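PDB 3QOO: uncharacterized protein from Thermanaerovibrio acidaminovorans, which is of unknown function but has a hot-dog fold and probably acts as a thioesterase related to the fluoroacetyl-CoA-specific enzymes. Local coordinates for residues M18-S23 against L45-Q50; S102-A105 against G110-A113; T27-S32 against S40-L45; V53-H58 against F87-D92; V67-E72 against G96-L101. All blocks are in the same frame, centred on the assembly; numbering follows the deposited sequence.

Contact 1: residues M18-S23 against L45-Q50; sequences MVKKVS and LETMTQ. With NA (sodium ion), chain B.
Met18, a selenomethionine, lays its selenium over the end of Gln50, Met18 SE standing 3.6 Å from Gln50 CD. The whole primary amide takes part: OE1 and NE2 lie almost equally far from SE, and Met18 CE sits 3.9 Å from Gln50 NE2, so the thick end of Met18 covers the group instead of meeting one corner of it. The two side chains cross at about a right angle. A bend at the last torsion of Met18 (chi3 -75°) brings CE back across the amide, while Gln50 reaches out fully extended. NE2 of Gln50 also donates to Glu54 one turn on, which fixes the rotation of the amide under the selenium. On the inner side Met18 SE touches CG2 of Thr47 at 4.0 Å; the hydroxyl of Thr47 is turned back to the carbonyl of Ala43. This is the hot-dog layout, the long helix 41-56 lying against the curved sheet, here over its edge strand 15-21; the short segments 18-21 and 45-50 run roughly antiparallel, 152° between their directions. Further along, Lys20 passes its CG 4.2 Å from Thr47 OG1, and its NZ forms a salt bridge with Asp26. Past the strand end, Ser23 OG binds a sodium ion at 2.5 Å, and three waters and Ser25 are the other ligands. Asp26 also takes a hydrogen bond from Ser23 OG, tying the sodium site to the lysine.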
# COMPACT_ATOMS: atom_id res chain seq x y z
N MSE A 18 -1.71 9.31 14.87
CA MSE A 18 -2.07 8.20 15.74
C MSE A 18 -0.87 7.31 15.97
O MSE A 18 0.07 7.31 15.19
CB MSE A 18 -3.24 7.41 15.17
CG MSE A 18 -2.92 6.71 13.91
SE MSE A 18 -4.38 5.63 13.15
CE MSE A 18 -4.27 4.21 14.36
N VAL A 19 -0.96 6.52 17.03
CA VAL A 19 0.05 5.56 17.41
C VAL A 19 -0.49 4.17 17.15
O VAL A 19 -1.61 3.82 17.54
CB VAL A 19 0.52 5.70 18.87
CG1 VAL A 19 1.67 4.74 19.17
CG2 VAL A 19 0.87 7.14 19.17
N LYS A 20 0.31 3.39 16.44
CA LYS A 20 -0.07 2.07 16.02
C LYS A 20 0.94 1.09 16.59
O LYS A 20 2.13 1.23 16.31
CB LYS A 20 -0.03 2.07 14.48
CG LYS A 20 -0.08 0.79 13.79
CD LYS A 20 -1.39 0.11 13.90
CE LYS A 20 -1.31 -1.21 13.15
NZ LYS A 20 -2.56 -2.02 13.25
N LYS A 21 0.48 0.08 17.34
CA LYS A 21 1.36 -0.98 17.83
C LYS A 21 1.50 -2.05 16.75
O LYS A 21 0.52 -2.51 16.15
CB LYS A 21 0.83 -1.64 19.12
CG LYS A 21 1.96 -2.40 19.83
CD LYS A 21 1.63 -2.86 21.18
CE LYS A 21 1.32 -1.73 22.06
NZ LYS A 21 2.50 -1.08 22.67
N VAL A 22 2.73 -2.46 16.49
CA VAL A 22 2.95 -3.46 15.44
C VAL A 22 2.57 -4.83 15.98
O VAL A 22 3.16 -5.33 16.94
CB VAL A 22 4.39 -3.45 14.91
CG1 VAL A 22 4.58 -4.51 13.84
CG2 VAL A 22 4.80 -2.06 14.42
N SER A 23 1.62 -5.47 15.31
CA SER A 23 1.10 -6.78 15.68
C SER A 23 1.23 -7.77 14.52
O SER A 23 1.56 -7.38 13.41
CB SER A 23 -0.34 -6.70 16.16
OG SER A 23 -1.21 -6.47 15.05
N LEU A 45 0.44 1.53 4.62
CA LEU A 45 -0.55 2.13 3.74
C LEU A 45 -1.94 2.17 4.41
O LEU A 45 -2.61 3.20 4.38
CB LEU A 45 -0.58 1.38 2.41
CG LEU A 45 -1.01 2.17 1.18
CD1 LEU A 45 -0.62 1.43 -0.07
CD2 LEU A 45 -2.49 2.47 1.17
N GLU A 46 -2.36 1.07 5.00
CA GLU A 46 -3.66 1.01 5.65
C GLU A 46 -3.78 2.12 6.71
O GLU A 46 -4.82 2.76 6.87
CB GLU A 46 -3.86 -0.36 6.29
CG GLU A 46 -5.18 -0.50 6.98
CD GLU A 46 -5.34 -1.82 7.70
OE1 GLU A 46 -4.51 -2.73 7.48
OE2 GLU A 46 -6.31 -1.92 8.47
N THR A 47 -2.70 2.32 7.48
CA THR A 47 -2.73 3.28 8.56
C THR A 47 -2.76 4.72 8.03
O THR A 47 -3.47 5.59 8.54
CB THR A 47 -1.55 3.05 9.51
OG1 THR A 47 -1.48 1.65 9.90
CG2 THR A 47 -1.68 3.96 10.70
N MSE A 48 -2.00 4.96 6.97
CA MSE A 48 -2.06 6.22 6.27
C MSE A 48 -3.47 6.53 5.78
O MSE A 48 -3.98 7.65 5.96
CB MSE A 48 -1.07 6.23 5.11
CG MSE A 48 -1.15 7.50 4.25
SE MSE A 48 0.33 7.70 2.97
CE MSE A 48 0.04 6.10 1.88
N THR A 49 -4.11 5.52 5.19
CA THR A 49 -5.47 5.65 4.70
C THR A 49 -6.42 6.01 5.86
O THR A 49 -7.26 6.90 5.75
CB THR A 49 -5.95 4.37 4.01
OG1 THR A 49 -5.16 4.19 2.84
CG2 THR A 49 -7.40 4.49 3.64
N GLN A 50 -6.30 5.29 6.97
CA GLN A 50 -7.15 5.55 8.12
C GLN A 50 -7.05 7.00 8.58
O GLN A 50 -8.08 7.65 8.81
CB GLN A 50 -6.77 4.63 9.28
CG GLN A 50 -7.63 4.89 10.51
CD GLN A 50 -7.30 4.02 11.67
OE1 GLN A 50 -6.59 3.03 11.52
NE2 GLN A 50 -7.87 4.33 12.84
NA NA B . -3.59 -7.08 14.97
O HOH W 1 -4.09 -4.79 14.74
O HOH W 2 -5.87 -7.74 14.58
O HOH W 3 -2.84 -9.40 15.19

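Contact 2: residues S102-A105 against G110-A113; sequences SMKA and GPVA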
# COMPACT_ATOMS: atom_id res chain seq x y z
N SER A 102 0.74 14.02 2.85
CA SER A 102 1.99 13.36 3.12
C SER A 102 1.91 12.60 4.44
O SER A 102 1.04 12.85 5.26
CB SER A 102 3.07 14.41 3.20
OG SER A 102 2.84 15.31 4.25
N MSE A 103 2.82 11.66 4.61
CA MSE A 103 2.85 10.78 5.77
C MSE A 103 4.27 10.58 6.23
O MSE A 103 5.19 10.41 5.42
CB MSE A 103 2.21 9.42 5.43
CG MSE A 103 2.14 8.42 6.55
SE MSE A 103 3.72 7.30 6.76
CE MSE A 103 3.30 5.96 5.39
N LYS A 104 4.44 10.56 7.55
CA LYS A 104 5.67 10.14 8.17
C LYS A 104 5.33 9.23 9.32
O LYS A 104 4.41 9.50 10.08
CB LYS A 104 6.52 11.34 8.64
CG LYS A 104 7.98 11.02 8.95
CD LYS A 104 8.83 12.28 8.93
CE LYS A 104 10.28 12.00 9.29
NZ LYS A 104 11.06 13.27 9.21
N ALA A 105 6.06 8.15 9.42
CA ALA A 105 5.94 7.16 10.48
C ALA A 105 7.26 7.08 11.20
O ALA A 105 8.31 6.87 10.60
CB ALA A 105 5.54 5.80 9.90
N GLY A 110 13.55 6.57 15.64
CA GLY A 110 13.63 7.40 14.45
C GLY A 110 12.59 7.03 13.40
O GLY A 110 11.69 6.24 13.63
N PRO A 111 12.73 7.60 12.20
CA PRO A 111 11.78 7.36 11.12
C PRO A 111 11.83 5.93 10.61
O PRO A 111 12.92 5.36 10.48
CB PRO A 111 12.24 8.33 10.02
CG PRO A 111 13.18 9.27 10.63
CD PRO A 111 13.73 8.64 11.86
N VAL A 112 10.66 5.37 10.31
CA VAL A 112 10.57 4.05 9.75
C VAL A 112 9.98 4.03 8.33
O VAL A 112 10.24 3.10 7.57
CB VAL A 112 9.84 3.06 10.66
CG1 VAL A 112 10.65 2.81 11.93
CG2 VAL A 112 8.42 3.51 11.02
N ALA A 113 9.15 5.01 7.98
CA ALA A 113 8.55 5.07 6.64
C ALA A 113 8.06 6.47 6.37
O ALA A 113 7.81 7.27 7.29
CB ALA A 113 7.39 4.09 6.48
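Strands 102-105 and 110-113 run antiparallel with a strong splay, 123° between their directions, and meet at the hydrogen-bonded pair Ala105 and Ala113. Ala105 N donates to Ala113 O at 2.9 Å, and Ala105 O receives Val112 N at 2.8 Å in a nearly straight bond (174° at the hydrogen). Ala113 N also points at Ala105 O, but more weakly, at 3.3 Å. Two successive residues, Val112 and Ala113, thus face the single residue Ala105: a classic beta bulge in the hairpin of strands 98-107 and 110-123. Pro111 adds a CA-H...O contact to the same carbonyl oxygen. Of the side chains, Ala105 CB packs on Val112 CG2 at 3.8 Å and on Ala113 CB at 4.2 Å. With Val112 CG1 beside the backbone N (chi1 -67°), CG2 falls between N and the carbonyl carbon, which brings that methyl over the Ala105 carbonyl, Val112 CG2 lying 3.4 Å from Ala105 O. Phe44 of helix 41-56 lies against all three of these small side chains. Met103, bent twice along its chain, brings SE to 4.1 Å from Ala113 O and also packs on Met48 of the helix. On the other face Lys104 runs out straight and passes its CE 4.2 Å from Pro111 CG. One strong and one weak N-H bond, with a CA-H contact, probably polarise the Ala105 C=O, while the methyls beside it keep the helix-facing side of the bulge apolar.

Contact 3: residues T27-S32 against S40-L45; sequences TVTNRS and STAAFL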
# COMPACT_ATOMS: atom_id res chain seq x y z
N THR A 27 2.18 -7.68 9.96
CA THR A 27 3.44 -8.21 9.42
C THR A 27 3.16 -9.31 8.42
O THR A 27 3.98 -9.56 7.51
CB THR A 27 4.36 -8.78 10.51
OG1 THR A 27 3.79 -10.00 11.04
CG2 THR A 27 4.63 -7.80 11.61
N VAL A 28 2.04 -10.01 8.61
CA VAL A 28 1.72 -11.18 7.79
C VAL A 28 1.49 -10.73 6.36
O VAL A 28 1.70 -11.49 5.40
CB VAL A 28 0.48 -11.94 8.32
CG1 VAL A 28 0.74 -12.47 9.70
CG2 VAL A 28 -0.79 -11.08 8.23
N THR A 29 1.08 -9.47 6.23
CA THR A 29 0.85 -8.82 4.95
C THR A 29 2.14 -8.46 4.17
O THR A 29 2.07 -7.92 3.03
CB THR A 29 -0.03 -7.61 5.15
OG1 THR A 29 0.45 -6.82 6.26
CG2 THR A 29 -1.47 -8.07 5.47
N ASN A 30 3.30 -8.76 4.76
CA ASN A 30 4.56 -8.92 3.99
C ASN A 30 4.54 -10.08 2.98
O ASN A 30 5.39 -10.15 2.07
CB ASN A 30 5.77 -9.11 4.95
CG ASN A 30 6.30 -7.80 5.52
OD1 ASN A 30 6.62 -6.88 4.74
ND2 ASN A 30 6.47 -7.71 6.86
N ARG A 31 3.62 -11.03 3.19
CA ARG A 31 3.47 -12.20 2.30
C ARG A 31 4.81 -12.93 2.11
O ARG A 31 5.17 -13.39 1.01
CB ARG A 31 2.85 -11.78 0.96
CG ARG A 31 1.54 -10.97 1.07
CD ARG A 31 0.52 -11.62 1.99
NE ARG A 31 0.17 -12.98 1.60
CZ ARG A 31 -0.99 -13.36 1.06
NH1 ARG A 31 -1.18 -14.65 0.75
NH2 ARG A 31 -1.97 -12.48 0.80
N SER A 32 5.53 -13.06 3.22
CA SER A 32 6.87 -13.66 3.25
C SER A 32 7.19 -14.07 4.69
O SER A 32 7.29 -13.22 5.59
CB SER A 32 7.90 -12.64 2.78
OG SER A 32 9.19 -13.19 2.93
N SER A 40 4.63 -4.47 7.55
CA SER A 40 4.60 -4.52 6.08
C SER A 40 4.25 -3.18 5.46
O SER A 40 3.66 -2.28 6.08
CB SER A 40 3.56 -5.52 5.64
OG SER A 40 2.27 -5.00 5.85
N THR A 41 4.57 -3.05 4.19
CA THR A 41 4.19 -1.86 3.45
C THR A 41 2.68 -1.69 3.41
O THR A 41 2.19 -0.57 3.54
CB THR A 41 4.74 -1.91 2.03
OG1 THR A 41 6.14 -2.20 2.10
CG2 THR A 41 4.55 -0.56 1.32
N ALA A 42 1.94 -2.78 3.26
CA ALA A 42 0.49 -2.71 3.24
C ALA A 42 -0.04 -2.14 4.55
O ALA A 42 -1.01 -1.35 4.55
CB ALA A 42 -0.14 -4.09 3.00
N ALA A 43 0.58 -2.50 5.67
CA ALA A 43 0.17 -1.98 6.97
C ALA A 43 0.43 -0.49 7.06
O ALA A 43 -0.39 0.25 7.61
CB ALA A 43 0.88 -2.72 8.09
N PHE A 44 1.59 -0.03 6.63
CA PHE A 44 1.85 1.41 6.58
C PHE A 44 0.80 2.12 5.76
O PHE A 44 0.30 3.18 6.16
CB PHE A 44 3.24 1.72 6.04
CG PHE A 44 4.35 1.43 6.99
CD1 PHE A 44 4.60 2.25 8.06
CD2 PHE A 44 5.22 0.39 6.78
CE1 PHE A 44 5.61 2.01 8.94
CE2 PHE A 44 6.27 0.15 7.65
CZ PHE A 44 6.46 0.95 8.73
N LEU A 45 0.44 1.53 4.62
CA LEU A 45 -0.55 2.13 3.74
C LEU A 45 -1.94 2.17 4.41
O LEU A 45 -2.61 3.20 4.38
CB LEU A 45 -0.58 1.38 2.41
CG LEU A 45 -1.01 2.17 1.18
CD1 LEU A 45 -0.62 1.43 -0.07
CD2 LEU A 45 -2.49 2.47 1.17
O HOH W 4 2.81 -5.52 1.80
O HOH W 5 5.60 -5.32 2.62
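Thr29 OG1 and Ser40 OG meet at 2.6 Å in a short hydrogen bond, either hydroxyl being a possible donor. Both oxygens stand between their own backbone N and carbonyl carbon (chi1 47° in Thr29, 73° in Ser40), and from there each faces the other across the gap between loop and helix. Ser40 OG also accepts from Ala43 N at 3.0 Å, so one oxygen links the loop hydroxyl to the first turn of the helix. Beside this pair Asn30 sets its amide against Ser40, with Asn30 OD1 3.4 Å from Ser40 CA; weak bonds from ND2 to Thr27 O and Phe38 O orient that amide. Thr29 CB rests on Ala42 CB at 4.1 Å. One water donates to Thr29 O and accepts from Ala42 N; a second donates to Asn30 OD1 at 2.8 Å and accepts from Thr41 N at 2.9 Å. Three N-H groups of the opening turn are thereby answered. Behind the first shell, the turn at 27-30 is closed by Asn30 N bonding to Thr27 O at 2.9 Å, which curls the loop so that both side chains can reach Ser40. Arg31 continues outward to a salt bridge with Glu46 of the second subunit. Ser40 is a textbook serine N-cap, here of helix 41-56, the central helix of the hot-dog fold, with Thr29 of the preceding loop bonded to the capping hydroxyl.

Contact 4: residues V53-H58 against F87-D92; sequences VEILDH and FTVTVD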
# COMPACT_ATOMS: atom_id res chain seq x y z
N VAL A 53 -8.54 9.52 5.99
CA VAL A 53 -10.00 9.54 6.07
C VAL A 53 -10.43 10.31 7.33
O VAL A 53 -11.40 11.10 7.28
CB VAL A 53 -10.57 8.11 6.08
CG1 VAL A 53 -12.05 8.08 6.43
CG2 VAL A 53 -10.36 7.44 4.73
N GLU A 54 -9.75 10.11 8.45
CA GLU A 54 -10.04 10.87 9.68
C GLU A 54 -9.84 12.37 9.53
O GLU A 54 -10.51 13.14 10.21
CB GLU A 54 -9.23 10.31 10.87
CG GLU A 54 -9.74 8.94 11.32
CD GLU A 54 -8.95 8.30 12.43
OE1 GLU A 54 -8.09 9.00 13.03
OE2 GLU A 54 -9.22 7.08 12.69
N ILE A 55 -8.94 12.81 8.67
CA ILE A 55 -8.73 14.23 8.46
C ILE A 55 -9.81 14.79 7.57
O ILE A 55 -10.33 15.87 7.84
CB ILE A 55 -7.34 14.48 7.81
CG1 ILE A 55 -6.22 14.11 8.78
CG2 ILE A 55 -7.19 15.92 7.33
CD1 ILE A 55 -4.89 13.92 8.15
N LEU A 56 -10.15 14.10 6.48
CA LEU A 56 -10.99 14.70 5.45
C LEU A 56 -12.48 14.50 5.62
O LEU A 56 -13.23 15.44 5.46
CB LEU A 56 -10.64 14.14 4.08
CG LEU A 56 -9.18 14.31 3.62
CD1 LEU A 56 -9.04 13.72 2.23
CD2 LEU A 56 -8.76 15.78 3.62
N ASP A 57 -12.93 13.29 5.92
CA ASP A 57 -14.33 12.97 5.59
C ASP A 57 -15.32 13.72 6.47
O ASP A 57 -16.37 14.15 6.00
CB ASP A 57 -14.58 11.46 5.58
CG ASP A 57 -14.02 10.82 4.34
OD1 ASP A 57 -12.98 11.28 3.86
OD2 ASP A 57 -14.64 9.93 3.79
N HIS A 58 -14.97 13.93 7.74
CA HIS A 58 -15.88 14.63 8.65
C HIS A 58 -16.01 16.10 8.27
O HIS A 58 -16.92 16.77 8.74
CB HIS A 58 -15.51 14.42 10.12
CG HIS A 58 -14.27 15.15 10.55
ND1 HIS A 58 -13.00 14.65 10.32
CD2 HIS A 58 -14.11 16.32 11.22
CE1 HIS A 58 -12.11 15.51 10.82
NE2 HIS A 58 -12.77 16.51 11.39
N PHE A 87 2.23 7.73 13.46
CA PHE A 87 1.95 8.20 12.11
C PHE A 87 1.45 9.62 12.16
O PHE A 87 0.56 9.94 12.96
CB PHE A 87 0.87 7.34 11.46
CG PHE A 87 1.30 5.97 11.05
CD1 PHE A 87 1.44 5.65 9.71
CD2 PHE A 87 1.52 4.98 12.00
CE1 PHE A 87 1.77 4.35 9.32
CE2 PHE A 87 1.90 3.70 11.57
CZ PHE A 87 2.03 3.39 10.25
N THR A 88 2.02 10.45 11.28
CA THR A 88 1.57 11.83 11.10
C THR A 88 1.20 11.99 9.64
O THR A 88 2.05 11.73 8.77
CB THR A 88 2.66 12.84 11.47
OG1 THR A 88 3.13 12.57 12.79
CG2 THR A 88 2.10 14.26 11.40
N VAL A 89 -0.06 12.34 9.38
CA VAL A 89 -0.54 12.59 8.06
C VAL A 89 -1.00 14.03 7.94
O VAL A 89 -1.72 14.50 8.82
CB VAL A 89 -1.64 11.58 7.68
CG1 VAL A 89 -2.29 11.92 6.35
CG2 VAL A 89 -1.05 10.15 7.62
N THR A 90 -0.55 14.70 6.89
CA THR A 90 -0.66 16.15 6.74
C THR A 90 -1.16 16.52 5.36
O THR A 90 -0.69 15.98 4.37
CB THR A 90 0.73 16.81 6.90
OG1 THR A 90 1.31 16.39 8.14
CG2 THR A 90 0.63 18.34 6.86
N VAL A 91 -2.08 17.46 5.27
CA VAL A 91 -2.51 17.99 3.98
C VAL A 91 -1.36 18.73 3.31
O VAL A 91 -0.84 19.72 3.86
CB VAL A 91 -3.74 18.90 4.10
CG1 VAL A 91 -4.07 19.52 2.74
CG2 VAL A 91 -4.91 18.11 4.71
N ASP A 92 -0.95 18.26 2.14
CA ASP A 92 0.15 18.86 1.38
C ASP A 92 -0.36 19.91 0.40
O ASP A 92 0.15 21.03 0.36
CB ASP A 92 0.93 17.76 0.64
CG ASP A 92 2.09 18.31 -0.14
OD1 ASP A 92 3.05 18.76 0.52
OD2 ASP A 92 2.02 18.32 -1.38
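Ile55, near the end of the central helix of the hot-dog fold, drops its side chain onto strand 84-95 of the sheet that wraps that helix. At CB the chain divides. Ile55 CG2 lies anti to the backbone N and meets Val91 CG2 at 4.1 Å, the two side chains sliding past one another in opposite directions. CG1, beside the backbone N (chi1 -67°), carries the other branch onward, and because chi2 is extended at 163° CD1 is thrust out to the strand itself. There the tip finds two things: the backbone oxygen of Val89, and the Val89 methyl CG1, which lies 3.7 Å from Ile55 CD1, the two side chains meeting at a slant. One residue of the helix thus spans two alternate residues of the strand, Val89 and Val91, while Thr88 and Thr90 between and beside them turn their side chains to the other face. No hydrogen bond joins the segments; methyl packing does the work. Around it the apolar layer continues, with Leu51 of the same helix and Leu101 and Met103 of the next strand on Val89, and Val99 on Val91. Arg16 of the edge strand touches Ile55 as well. The nearest approach of the whole contact is made by the isoleucine tip, with Ile55 CD1 3.3 Å from Val89 O.

Contact 5: residues V67-E72 against G96-L101; sequences VGVRSE and GNRVVL
In the conformer given, one of two modelled, Val69 CG2 comes within 3.6 Å of Arg98 NH1, the closer of the two side-chain contacts between the segments. The valine methyl comes up to the guanidinium obliquely, and the two side chains cross at about a right angle. Arg98 is held by its neighbour: Arg98 NE donates to Asn97 OD1 at 3.1 Å, with the oxygen in the guanidinium plane though the bond is bent, 139° at the hydrogen. Its NH1 goes to a salt bridge with Glu118. The second meeting is looser. Arg70 NH2 stands 4.0 Å from Val100 CG2, reaching there through a bend at chi3 (65°), and it too is salt-bridged to Glu118. One carboxylate thus takes both arginines, NH2 of Arg70 on OE1 and NH1 of Arg98 on OE2, which probably steadies its negative charge. Little surface is shared, 126 Å², and the partly exposed arginines give this side a polar, solvent-facing character; Ser71 and Leu101 turn instead to the helix side. Strand 110-123 runs between strands 64-75 and 98-107, and the segments reach over it by side chains alone, 9.1 Å apart at Val69 CA and Arg98 CA. Val69 and Arg70 form a classic beta bulge opposite Glu118, and Arg70 to Glu72 also pair antiparallel with a strand of the second subunit, while helix 41-56 covers the other face.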
# COMPACT_ATOMS: atom_id res chain seq x y z
N VAL A 67 -12.17 9.13 -1.56
CA VAL A 67 -11.73 7.83 -2.07
C VAL A 67 -10.27 7.95 -2.45
O VAL A 67 -9.87 8.91 -3.03
CB VAL A 67 -12.58 7.40 -3.27
CG1 VAL A 67 -12.10 6.10 -3.80
CG2 VAL A 67 -14.06 7.25 -2.91
N GLY A 68 -9.48 6.93 -2.15
CA GLY A 68 -8.09 6.91 -2.49
C GLY A 68 -7.87 6.71 -3.98
O GLY A 68 -8.45 5.77 -4.57
N VAL A 69 -7.05 7.55 -4.63
CA VAL A 69 -6.68 7.31 -6.04
C VAL A 69 -5.21 7.05 -6.33
O VAL A 69 -4.86 6.59 -7.43
CB VAL A 69 -7.16 8.43 -7.01
CG1 VAL A 69 -8.67 8.60 -6.98
CG2 VAL A 69 -6.41 9.75 -6.79
N ARG A 70 -4.33 7.38 -5.39
CA ARG A 70 -2.93 7.01 -5.52
C ARG A 70 -2.27 7.01 -4.18
O ARG A 70 -2.51 7.93 -3.37
CB ARG A 70 -2.23 8.03 -6.44
CG ARG A 70 -0.70 8.11 -6.41
CD ARG A 70 -0.24 9.15 -7.39
NE ARG A 70 -0.65 10.52 -7.07
CZ ARG A 70 0.15 11.44 -6.55
NH1 ARG A 70 1.41 11.16 -6.24
NH2 ARG A 70 -0.31 12.66 -6.33
N SER A 71 -1.44 6.00 -3.90
CA SER A 71 -0.63 5.94 -2.69
C SER A 71 0.78 5.56 -3.01
O SER A 71 1.03 4.77 -3.94
CB SER A 71 -1.21 4.95 -1.69
OG SER A 71 -2.46 5.39 -1.18
N GLU A 72 1.73 6.05 -2.25
CA GLU A 72 3.14 5.68 -2.33
C GLU A 72 3.70 5.57 -0.94
O GLU A 72 3.38 6.42 -0.07
CB GLU A 72 3.90 6.73 -3.13
CG GLU A 72 5.34 6.43 -3.39
CD GLU A 72 6.00 7.33 -4.40
OE1 GLU A 72 7.27 7.16 -4.54
OE2 GLU A 72 5.30 8.28 -4.94
N GLY A 96 -8.25 20.70 -7.74
CA GLY A 96 -9.58 20.35 -8.14
C GLY A 96 -10.33 19.75 -6.97
O GLY A 96 -10.43 20.35 -5.90
N ASN A 97 -10.85 18.55 -7.18
CA ASN A 97 -11.58 17.81 -6.15
C ASN A 97 -10.68 16.81 -5.44
O ASN A 97 -11.17 15.86 -4.83
CB ASN A 97 -12.83 17.14 -6.72
CG ASN A 97 -12.52 16.08 -7.78
OD1 ASN A 97 -11.39 15.94 -8.25
ND2 ASN A 97 -13.54 15.33 -8.17
N ARG A 98 -9.37 17.06 -5.48
CA ARG A 98 -8.43 16.15 -4.85
C ARG A 98 -7.56 16.81 -3.79
O ARG A 98 -7.27 18.00 -3.86
CB ARG A 98 -7.57 15.50 -5.90
CG ARG A 98 -8.33 14.42 -6.70
CD ARG A 98 -8.22 14.74 -8.08
NE ARG A 98 -9.13 13.92 -8.85
CZ ARG A 98 -8.87 12.73 -9.36
NH1 ARG A 98 -7.72 12.12 -9.13
NH2 ARG A 98 -9.81 12.16 -10.07
N VAL A 99 -7.14 16.00 -2.84
CA VAL A 99 -6.29 16.41 -1.75
C VAL A 99 -5.10 15.45 -1.75
O VAL A 99 -5.28 14.23 -1.80
CB VAL A 99 -7.00 16.38 -0.38
CG1 VAL A 99 -6.07 16.88 0.71
CG2 VAL A 99 -8.32 17.18 -0.41
N VAL A 100 -3.89 16.00 -1.71
CA VAL A 100 -2.69 15.17 -1.56
C VAL A 100 -2.19 15.36 -0.11
O VAL A 100 -2.06 16.51 0.36
CB VAL A 100 -1.60 15.57 -2.56
CG1 VAL A 100 -0.36 14.69 -2.33
CG2 VAL A 100 -2.08 15.40 -4.02
N LEU A 101 -1.98 14.26 0.58
CA LEU A 101 -1.49 14.22 1.93
C LEU A 101 -0.15 13.52 1.99
O LEU A 101 0.07 12.54 1.28
CB LEU A 101 -2.49 13.48 2.81
CG LEU A 101 -3.91 14.09 2.77
CD1 LEU A 101 -4.81 13.29 1.84
CD2 LEU A 101 -4.52 14.13 4.15

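In the fold
Helix 41-56 and the antiparallel sheet around it organise all five contacts. Along the chain, contact 3 is nested in the loop closed by contact 1; contacts 4 and 5 then interlock, their segments alternating, and contact 2 closes last. Contacts 1, 3 and 4 follow the helix from its N-cap to its last turn, the centres of 3 and 4 about 21 Å apart. Contacts 2 and 5, centres about 18 Å apart, share strand 98-107. Phe44 ties contact 3 to contact 2, and Phe87 ties it to contact 4. All five contacts have residues within reach of the second subunit, consistent with a hot-dog dimer whose sheet continues across the interface.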